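Long-range contacts in PrgX (Enterococcus faecalis, PDB 2AWI), which serves as the receptor for the peptide sex pheromone cCF10 and, probably as a DNA-binding repressor, takes part in regulating conjugation: residues K102-L107 with L138-D143; I112-I117 with S157-V162; A197-I202 with N237-I242. The protein carries 1 engineered substitution. One frame throughout, in Å; residues are numbered along the deposited sequence.

Contact 1: residues K102-L107 with L138-D143; sequences KRLTSL and LKHLYD
Leu-104 and Leu-107 meet Leu-141 where the loop leading into helix 107-122 lies beside residues 138-142, in the later part of helix 128-142, at the end of a helical hairpin in the TPR-like region. Leu-104 CD2 sits 4.1 Å from Leu-141 CG and equally near both of its methyls, so one methyl faces the branch evenly. The Leu-107 and Leu-141 side chains run antiparallel, passing each other with Leu-107 CD2 4.1 Å from Leu-141 CD2. The other Leu-104 methyl has a different job: with chi2 at -179°, CD1 is anti to CA and lies over one face of the His-140 ring, 4.4 Å from His-140 ND1. That nitrogen is covered here and has no polar partner in the model. Tyr-142 brings its OH near Leu-107 but hydrogen bonds to Asp-152.

No hydrogen bond joins the two segments; the polar links lie to the side. Arg-103 makes salt bridges to Glu-100 and Asp-137, and Thr-105 O is hydrogen-bonded to Tyr-17 of the second subunit. A type I turn shapes the loop: Lys-102 O accepts Thr-105 N at 3.0 Å and, from the same face of its plane, Thr-105 OG1 at 2.9 Å.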
loop_
_atom_site.group_PDB
_atom_site.type_symbol
_atom_site.label_atom_id
_atom_site.label_comp_id
_atom_site.label_asym_id
_atom_site.label_seq_id
_atom_site.Cartn_x
_atom_site.Cartn_y
_atom_site.Cartn_z
ATOM N N LYS A 102 5.740 53.296 -14.450
ATOM C CA LYS A 102 6.475 52.647 -15.534
ATOM C C LYS A 102 5.950 51.262 -15.901
ATOM O O LYS A 102 6.555 50.567 -16.713
ATOM C CB LYS A 102 7.948 52.517 -15.143
ATOM C CG LYS A 102 8.594 53.820 -14.699
ATOM C CD LYS A 102 10.023 53.614 -14.209
ATOM C CE LYS A 102 10.926 53.070 -15.304
ATOM N NZ LYS A 102 12.342 52.954 -14.849
ATOM N N ARG A 103 4.822 50.864 -15.322
ATOM C CA ARG A 103 4.272 49.534 -15.568
ATOM C C ARG A 103 3.958 49.161 -17.014
ATOM O O ARG A 103 3.742 47.985 -17.309
ATOM C CB ARG A 103 3.020 49.320 -14.715
ATOM C CG ARG A 103 1.830 50.148 -15.146
ATOM C CD ARG A 103 0.628 49.910 -14.244
ATOM N NE ARG A 103 -0.570 50.520 -14.809
ATOM C CZ ARG A 103 -0.707 51.822 -15.044
ATOM N NH1 ARG A 103 0.279 52.660 -14.751
ATOM N NH2 ARG A 103 -1.821 52.284 -15.597
ATOM N N LEU A 104 3.928 50.134 -17.918
ATOM C CA LEU A 104 3.622 49.827 -19.312
ATOM C C LEU A 104 4.798 50.091 -20.244
ATOM O O LEU A 104 4.683 49.931 -21.460
ATOM C CB LEU A 104 2.406 50.632 -19.781
ATOM C CG LEU A 104 1.075 50.394 -19.064
ATOM C CD1 LEU A 104 -0.014 51.276 -19.681
ATOM C CD2 LEU A 104 0.694 48.934 -19.175
ATOM N N THR A 105 5.923 50.501 -19.667
ATOM C CA THR A 105 7.138 50.782 -20.425
ATOM C C THR A 105 7.481 49.577 -21.297
ATOM O O THR A 105 7.892 49.717 -22.452
ATOM C CB THR A 105 8.327 51.054 -19.478
ATOM O OG1 THR A 105 8.001 52.142 -18.604
ATOM C CG2 THR A 105 9.581 51.403 -20.274
ATOM N N SER A 106 7.310 48.389 -20.724
ATOM C CA SER A 106 7.591 47.145 -21.423
ATOM C C SER A 106 6.886 46.004 -20.707
ATOM O O SER A 106 6.449 46.151 -19.562
ATOM C CB SER A 106 9.100 46.872 -21.448
ATOM O OG SER A 106 9.591 46.546 -20.157
ATOM N N LEU A 107 6.781 44.868 -21.389
ATOM C CA LEU A 107 6.142 43.698 -20.819
ATOM C C LEU A 107 6.866 43.285 -19.541
ATOM O O LEU A 107 6.245 42.785 -18.609
ATOM C CB LEU A 107 6.144 42.557 -21.830
ATOM C CG LEU A 107 5.329 42.842 -23.094
ATOM C CD1 LEU A 107 5.505 41.706 -24.084
ATOM C CD2 LEU A 107 3.858 43.027 -22.734
ATOM N N LEU A 138 -4.578 45.838 -19.503
ATOM C CA LEU A 138 -4.619 44.591 -20.257
ATOM C C LEU A 138 -5.038 44.798 -21.709
ATOM O O LEU A 138 -4.455 44.200 -22.617
ATOM C CB LEU A 138 -5.536 43.579 -19.563
ATOM C CG LEU A 138 -5.129 43.216 -18.123
ATOM C CD1 LEU A 138 -5.972 42.047 -17.636
ATOM C CD2 LEU A 138 -3.649 42.852 -18.058
ATOM N N LYS A 139 -6.036 45.653 -21.927
ATOM C CA LYS A 139 -6.507 45.949 -23.277
ATOM C C LYS A 139 -5.392 46.639 -24.052
ATOM O O LYS A 139 -5.116 46.305 -25.203
ATOM C CB LYS A 139 -7.741 46.855 -23.233
ATOM C CG LYS A 139 -9.023 46.150 -22.823
ATOM C CD LYS A 139 -10.192 47.122 -22.789
ATOM C CE LYS A 139 -11.520 46.400 -22.585
ATOM N NZ LYS A 139 -11.559 45.588 -21.336
ATOM N N HIS A 140 -4.746 47.603 -23.410
ATOM C CA HIS A 140 -3.662 48.332 -24.042
ATOM C C HIS A 140 -2.519 47.408 -24.468
ATOM O O HIS A 140 -1.890 47.617 -25.509
ATOM C CB HIS A 140 -3.141 49.404 -23.091
ATOM C CG HIS A 140 -1.969 50.161 -23.624
ATOM N ND1 HIS A 140 -0.696 49.633 -23.659
ATOM C CD2 HIS A 140 -1.877 51.400 -24.157
ATOM C CE1 HIS A 140 0.130 50.516 -24.191
ATOM N NE2 HIS A 140 -0.561 51.598 -24.502
ATOM N N LEU A 141 -2.259 46.378 -23.671
ATOM C CA LEU A 141 -1.187 45.444 -23.972
ATOM C C LEU A 141 -1.586 44.313 -24.912
ATOM O O LEU A 141 -0.776 43.885 -25.734
ATOM C CB LEU A 141 -0.642 44.827 -22.679
ATOM C CG LEU A 141 0.013 45.769 -21.667
ATOM C CD1 LEU A 141 0.205 45.034 -20.347
ATOM C CD2 LEU A 141 1.334 46.277 -22.220
ATOM N N TYR A 142 -2.825 43.834 -24.812
ATOM C CA TYR A 142 -3.236 42.700 -25.635
ATOM C C TYR A 142 -4.268 42.843 -26.747
ATOM O O TYR A 142 -4.502 41.882 -27.471
ATOM C CB TYR A 142 -3.643 41.545 -24.713
ATOM C CG TYR A 142 -2.468 41.003 -23.930
ATOM C CD1 TYR A 142 -1.478 40.247 -24.565
ATOM C CD2 TYR A 142 -2.294 41.317 -22.578
ATOM C CE1 TYR A 142 -0.344 39.826 -23.881
ATOM C CE2 TYR A 142 -1.162 40.899 -21.884
ATOM C CZ TYR A 142 -0.191 40.157 -22.545
ATOM O OH TYR A 142 0.943 39.765 -21.881
ATOM N N ASP A 143 -4.872 44.015 -26.910
ATOM C CA ASP A 143 -5.879 44.212 -27.957
ATOM C C ASP A 143 -5.404 44.018 -29.404
ATOM O O ASP A 143 -6.199 43.669 -30.274
ATOM C CB ASP A 143 -6.512 45.603 -27.826
ATOM C CG ASP A 143 -7.752 45.602 -26.948
ATOM O OD1 ASP A 143 -8.340 46.685 -26.734
ATOM O OD2 ASP A 143 -8.145 44.514 -26.476
#

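Contact 2: residues I112-I117 with S157-V162; sequences IYLGYI and SNLLNV
Val-162 N donates to Leu-159 O at 3.0 Å, a backbone bond three residues back that closes the turn on which both residues sit, and the side chains of both reach across to helix 107-122. Leu-159 is met by Leu-114. The CB of Leu-159 starts out away from the other helix, yet its branch bends back and CD2 comes to 3.4 Å from Leu-114 CD1, tighter than ordinary van der Waals contact. The second methyl, Leu-114 CD2, is 3.8 Å from the same Leu-159 CD2, so the methyl of one leucine faces the fork of the other.

The same Leu-114 CD1 also touches CB of the preceding residue, Asn-158, at 3.7 Å. Only the aliphatic root of the asparagine is used this way; its OD1 is hydrogen-bonded to Ser-111 OG, one turn back on helix 107-122, which gives the amide a polar tie to the same helix that its CB packs against. The backbones come near here, with Leu-114 CA 6.2 Å from Asn-158 CA.

The two segments belong to helices separated in sequence by helix 128-142, and their packing builds the interior of the all-helical, TPR-like region. Phe-130 and Leu-138 of that intervening helix cover the side of the contact: Phe-130 touches Ile-117 and Val-162, Leu-138 touches Leu-159.

Further along, the side chains of Ile-117 and Val-162 cross at about a right angle. Ile-117 CG2, anti to its backbone N, presses against Val-162 CB at 3.8 Å and Val-162 CG1 at 3.9 Å. The other branch of Ile-117 turns back to its own helix, where CG1 sits 3.9 Å above the plane of the Tyr-113 ring, offset toward the rim.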
loop_
_atom_site.group_PDB
_atom_site.type_symbol
_atom_site.label_atom_id
_atom_site.label_comp_id
_atom_site.label_asym_id
_atom_site.label_seq_id
_atom_site.Cartn_x
_atom_site.Cartn_y
_atom_site.Cartn_z
ATOM N N ILE A 112 6.836 43.066 -13.536
ATOM C CA ILE A 112 7.360 43.487 -12.242
ATOM C C ILE A 112 6.237 44.160 -11.453
ATOM O O ILE A 112 6.053 43.905 -10.260
ATOM C CB ILE A 112 8.529 44.475 -12.413
ATOM C CG1 ILE A 112 9.718 43.763 -13.060
ATOM C CG2 ILE A 112 8.925 45.045 -11.070
ATOM C CD1 ILE A 112 10.856 44.693 -13.431
ATOM N N TYR A 113 5.488 45.014 -12.145
ATOM C CA TYR A 113 4.362 45.736 -11.566
ATOM C C TYR A 113 3.404 44.783 -10.857
ATOM O O TYR A 113 3.047 45.003 -9.703
ATOM C CB TYR A 113 3.622 46.490 -12.673
ATOM C CG TYR A 113 2.261 47.005 -12.272
ATOM C CD1 TYR A 113 2.129 48.066 -11.375
ATOM C CD2 TYR A 113 1.101 46.418 -12.779
ATOM C CE1 TYR A 113 0.873 48.534 -10.993
ATOM C CE2 TYR A 113 -0.156 46.875 -12.406
ATOM C CZ TYR A 113 -0.265 47.934 -11.511
ATOM O OH TYR A 113 -1.507 48.397 -11.143
ATOM N N LEU A 114 2.984 43.731 -11.554
ATOM C CA LEU A 114 2.070 42.749 -10.968
ATOM C C LEU A 114 2.743 42.075 -9.774
ATOM O O LEU A 114 2.077 41.491 -8.914
ATOM C CB LEU A 114 1.668 41.694 -12.010
ATOM C CG LEU A 114 0.864 42.206 -13.212
ATOM C CD1 LEU A 114 0.642 41.077 -14.220
ATOM C CD2 LEU A 114 -0.468 42.780 -12.730
ATOM N N GLY A 115 4.072 42.159 -9.738
ATOM C CA GLY A 115 4.825 41.586 -8.638
ATOM C C GLY A 115 4.549 42.390 -7.380
ATOM O O GLY A 115 4.461 41.842 -6.276
ATOM N N TYR A 116 4.410 43.701 -7.549
ATOM C CA TYR A 116 4.111 44.583 -6.428
ATOM C C TYR A 116 2.656 44.412 -5.993
ATOM O O TYR A 116 2.352 44.429 -4.800
ATOM C CB TYR A 116 4.361 46.042 -6.806
ATOM C CG TYR A 116 5.817 46.450 -6.812
ATOM C CD1 TYR A 116 6.716 45.910 -7.734
ATOM C CD2 TYR A 116 6.295 47.390 -5.900
ATOM C CE1 TYR A 116 8.058 46.303 -7.747
ATOM C CE2 TYR A 116 7.628 47.789 -5.902
ATOM C CZ TYR A 116 8.504 47.245 -6.826
ATOM O OH TYR A 116 9.818 47.650 -6.818
ATOM N N ILE A 117 1.758 44.246 -6.957
ATOM C CA ILE A 117 0.346 44.070 -6.636
ATOM C C ILE A 117 0.177 42.826 -5.783
ATOM O O ILE A 117 -0.591 42.816 -4.822
ATOM C CB ILE A 117 -0.512 43.927 -7.908
ATOM C CG1 ILE A 117 -0.436 45.217 -8.725
ATOM C CG2 ILE A 117 -1.962 43.619 -7.535
ATOM C CD1 ILE A 117 -0.926 46.445 -7.984
ATOM N N SER A 157 0.594 34.341 -15.841
ATOM C CA SER A 157 0.745 33.618 -14.588
ATOM C C SER A 157 0.629 34.582 -13.412
ATOM O O SER A 157 -0.004 34.277 -12.401
ATOM C CB SER A 157 2.107 32.925 -14.560
ATOM O OG SER A 157 2.299 32.238 -13.336
ATOM N N ASN A 158 1.253 35.747 -13.553
ATOM C CA ASN A 158 1.223 36.773 -12.516
ATOM C C ASN A 158 -0.214 37.268 -12.307
ATOM O O ASN A 158 -0.607 37.589 -11.185
ATOM C CB ASN A 158 2.119 37.951 -12.917
ATOM C CG ASN A 158 3.598 37.581 -12.977
ATOM O OD1 ASN A 158 4.394 38.272 -13.616
ATOM N ND2 ASN A 158 3.972 36.505 -12.300
ATOM N N LEU A 159 -0.990 37.324 -13.389
ATOM C CA LEU A 159 -2.379 37.776 -13.324
ATOM C C LEU A 159 -3.275 36.783 -12.593
ATOM O O LEU A 159 -4.165 37.185 -11.840
ATOM C CB LEU A 159 -2.932 38.013 -14.734
ATOM C CG LEU A 159 -2.319 39.169 -15.527
ATOM C CD1 LEU A 159 -2.809 39.115 -16.962
ATOM C CD2 LEU A 159 -2.688 40.498 -14.870
ATOM N N LEU A 160 -3.051 35.491 -12.821
ATOM C CA LEU A 160 -3.851 34.464 -12.159
ATOM C C LEU A 160 -3.643 34.554 -10.655
ATOM O O LEU A 160 -4.387 33.958 -9.880
ATOM C CB LEU A 160 -3.445 33.067 -12.636
ATOM C CG LEU A 160 -3.939 32.579 -14.004
ATOM C CD1 LEU A 160 -3.317 31.228 -14.342
ATOM C CD2 LEU A 160 -5.454 32.457 -13.981
ATOM N N ASN A 161 -2.635 35.321 -10.254
ATOM C CA ASN A 161 -2.286 35.477 -8.851
ATOM C C ASN A 161 -2.936 36.678 -8.162
ATOM O O ASN A 161 -3.047 36.709 -6.937
ATOM C CB ASN A 161 -0.767 35.583 -8.726
ATOM C CG ASN A 161 -0.269 35.230 -7.344
ATOM O OD1 ASN A 161 -0.321 34.070 -6.934
ATOM N ND2 ASN A 161 0.210 36.230 -6.610
ATOM N N VAL A 162 -3.367 37.667 -8.936
ATOM C CA VAL A 162 -3.975 38.854 -8.350
ATOM C C VAL A 162 -5.272 39.272 -9.040
ATOM O O VAL A 162 -5.697 40.425 -8.939
ATOM C CB VAL A 162 -2.991 40.050 -8.396
ATOM C CG1 VAL A 162 -1.720 39.712 -7.640
ATOM C CG2 VAL A 162 -2.669 40.400 -9.841
#

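Contact 3: residues A197-I202 with N237-I242; sequences ALTISI and NYLKQI
Leu-239 reaches across to helix 184-203 and is met there by Leu-198, Thr-199 and Ile-202. Its two methyls divide the work. CD1 of Leu-239 lies 3.7 Å from Leu-198 CG, and the same CD1 is 3.6 Å from Thr-199 OG1, while Leu-239 CD2 leans on Ile-202 CG1 at 4.0 Å. The Leu-198 and Leu-239 side chains run past each other in opposite directions. With chi1 at 174°, Leu-198 CG is anti to the backbone N and meets Leu-239 CD1; Leu-198 CD2 also lies against Leu-239 CB at 3.8 Å. Ile-202 spreads over two residues of the facing helix: its CD1 approaches Leu-239 O at 3.8 Å, and its CG2 meets Ile-242 CG2 at 3.6 Å, the two isoleucines crossing at a slant.

Behind these groups lies a second layer. The hydroxyl of Thr-199 contacts Leu-239 only by packing, since its hydrogen bond goes to Lys-195 O one turn back, and that bond positions OG1 beside the leucine. Ile-242 keeps CG2 for the contact and places CG1 3.8 Å above the ring of Tyr-238, toward its rim.

Further out, Leu-198 packs on Ala-210 and Ile-214 of helix 207-220, Ile-202 on Ile-283 of helix 270-286, and Tyr-238 on Ile-260 and Ile-261 of helix 251-266. Asn-237 touches Ile-267 of the second subunit. The axes of the short helical segments pass 10.3 Å apart and point the same way to within 21°, the near-parallel packing of every second helix that is characteristic of TPR-like helical repeats.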
loop_
_atom_site.group_PDB
_atom_site.type_symbol
_atom_site.label_atom_id
_atom_site.label_comp_id
_atom_site.label_asym_id
_atom_site.label_seq_id
_atom_site.Cartn_x
_atom_site.Cartn_y
_atom_site.Cartn_z
ATOM N N ALA A 197 -3.034 27.553 -13.917
ATOM C CA ALA A 197 -4.395 27.688 -14.409
ATOM C C ALA A 197 -5.203 26.443 -14.069
ATOM O O ALA A 197 -6.355 26.546 -13.654
ATOM C CB ALA A 197 -4.390 27.914 -15.917
ATOM N N LEU A 198 -4.592 25.272 -14.236
ATOM C CA LEU A 198 -5.272 24.005 -13.956
ATOM C C LEU A 198 -5.559 23.794 -12.473
ATOM O O LEU A 198 -6.558 23.176 -12.108
ATOM C CB LEU A 198 -4.450 22.832 -14.499
ATOM C CG LEU A 198 -4.949 21.422 -14.170
ATOM C CD1 LEU A 198 -6.410 21.298 -14.538
ATOM C CD2 LEU A 198 -4.123 20.390 -14.918
ATOM N N THR A 199 -4.683 24.307 -11.619
ATOM C CA THR A 199 -4.865 24.177 -10.181
ATOM C C THR A 199 -6.128 24.942 -9.796
ATOM O O THR A 199 -6.988 24.437 -9.080
ATOM C CB THR A 199 -3.656 24.766 -9.412
ATOM O OG1 THR A 199 -2.465 24.053 -9.775
ATOM C CG2 THR A 199 -3.870 24.663 -7.909
ATOM N N ILE A 200 -6.223 26.171 -10.282
ATOM C CA ILE A 200 -7.370 27.019 -10.014
ATOM C C ILE A 200 -8.655 26.398 -10.577
ATOM O O ILE A 200 -9.697 26.398 -9.922
ATOM C CB ILE A 200 -7.145 28.414 -10.629
ATOM C CG1 ILE A 200 -5.996 29.114 -9.888
ATOM C CG2 ILE A 200 -8.426 29.228 -10.569
ATOM C CD1 ILE A 200 -5.509 30.421 -10.535
ATOM N N SER A 201 -8.570 25.839 -11.775
ATOM C CA SER A 201 -9.732 25.232 -12.410
ATOM C C SER A 201 -10.313 24.062 -11.635
ATOM O O SER A 201 -11.535 23.906 -11.570
ATOM C CB SER A 201 -9.375 24.787 -13.822
ATOM O OG SER A 201 -9.015 25.915 -14.594
ATOM N N ILE A 202 -9.436 23.233 -11.070
ATOM C CA ILE A 202 -9.860 22.076 -10.294
ATOM C C ILE A 202 -10.476 22.543 -8.979
ATOM O O ILE A 202 -11.445 21.964 -8.494
ATOM C CB ILE A 202 -8.663 21.133 -9.986
ATOM C CG1 ILE A 202 -8.242 20.393 -11.252
ATOM C CG2 ILE A 202 -9.040 20.120 -8.915
ATOM C CD1 ILE A 202 -9.313 19.484 -11.809
ATOM N N ASN A 237 -0.356 15.747 -13.509
ATOM C CA ASN A 237 -0.915 14.403 -13.636
ATOM C C ASN A 237 -1.743 14.077 -12.393
ATOM O O ASN A 237 -2.651 13.248 -12.435
ATOM C CB ASN A 237 0.206 13.375 -13.809
ATOM C CG ASN A 237 -0.275 12.089 -14.459
ATOM O OD1 ASN A 237 -0.907 11.246 -13.816
ATOM N ND2 ASN A 237 0.013 11.937 -15.752
ATOM N N TYR A 238 -1.416 14.731 -11.282
ATOM C CA TYR A 238 -2.154 14.536 -10.044
ATOM C C TYR A 238 -3.483 15.289 -10.166
ATOM O O TYR A 238 -4.510 14.839 -9.663
ATOM C CB TYR A 238 -1.350 15.064 -8.848
ATOM C CG TYR A 238 -2.196 15.643 -7.731
ATOM C CD1 TYR A 238 -2.507 17.000 -7.698
ATOM C CD2 TYR A 238 -2.711 14.830 -6.726
ATOM C CE1 TYR A 238 -3.309 17.534 -6.690
ATOM C CE2 TYR A 238 -3.515 15.350 -5.715
ATOM C CZ TYR A 238 -3.811 16.702 -5.705
ATOM O OH TYR A 238 -4.610 17.221 -4.710
ATOM N N LEU A 239 -3.451 16.436 -10.836
ATOM C CA LEU A 239 -4.647 17.237 -11.030
ATOM C C LEU A 239 -5.555 16.510 -12.015
ATOM O O LEU A 239 -6.775 16.622 -11.953
ATOM C CB LEU A 239 -4.270 18.630 -11.549
ATOM C CG LEU A 239 -3.604 19.511 -10.484
ATOM C CD1 LEU A 239 -2.901 20.709 -11.128
ATOM C CD2 LEU A 239 -4.662 19.968 -9.490
ATOM N N LYS A 240 -4.940 15.751 -12.912
ATOM C CA LYS A 240 -5.674 14.974 -13.898
ATOM C C LYS A 240 -6.390 13.841 -13.166
ATOM O O LYS A 240 -7.544 13.532 -13.459
ATOM C CB LYS A 240 -4.708 14.405 -14.939
ATOM C CG LYS A 240 -5.351 13.539 -16.006
ATOM C CD LYS A 240 -4.287 12.943 -16.917
ATOM C CE LYS A 240 -4.869 11.930 -17.887
ATOM N NZ LYS A 240 -3.805 11.301 -18.726
ATOM N N GLN A 241 -5.702 13.224 -12.208
ATOM C CA GLN A 241 -6.295 12.141 -11.433
ATOM C C GLN A 241 -7.493 12.694 -10.661
ATOM O O GLN A 241 -8.508 12.021 -10.507
ATOM C CB GLN A 241 -5.270 11.547 -10.458
ATOM C CG GLN A 241 -4.091 10.834 -11.119
ATOM C CD GLN A 241 -4.521 9.716 -12.049
ATOM O OE1 GLN A 241 -5.287 8.832 -11.668
ATOM N NE2 GLN A 241 -4.024 9.748 -13.280
ATOM N N ILE A 242 -7.367 13.924 -10.174
ATOM C CA ILE A 242 -8.456 14.558 -9.441
ATOM C C ILE A 242 -9.597 14.863 -10.414
ATOM O O ILE A 242 -10.766 14.711 -10.077
ATOM C CB ILE A 242 -7.987 15.859 -8.771
ATOM C CG1 ILE A 242 -6.905 15.541 -7.739
ATOM C CG2 ILE A 242 -9.166 16.584 -8.132
ATOM C CD1 ILE A 242 -7.360 14.598 -6.634
#

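Contact 1 lies at the surface, whereas contacts 2 and 3 are buried, and all three fall in the C-terminal TPR-like region. Contacts 1 and 2 share the neighbourhood of helices 107-122, 128-142 and 150-159: the second segment of contact 1 falls between the two segments of contact 2 in sequence, and they touch where Arg-103 CB packs on Tyr-113 CG at 3.5 Å. Contact 3 follows later, on helices 184-203 and 230-248, yet meets contact 2 through Leu-160 CD1 and Ala-197 CA at 3.7 Å. Contacts 1 and 3 do not touch, their centres being about 30 Å apart. Branched aliphatic groups carry all three; contact 1 alone adds a histidine ring.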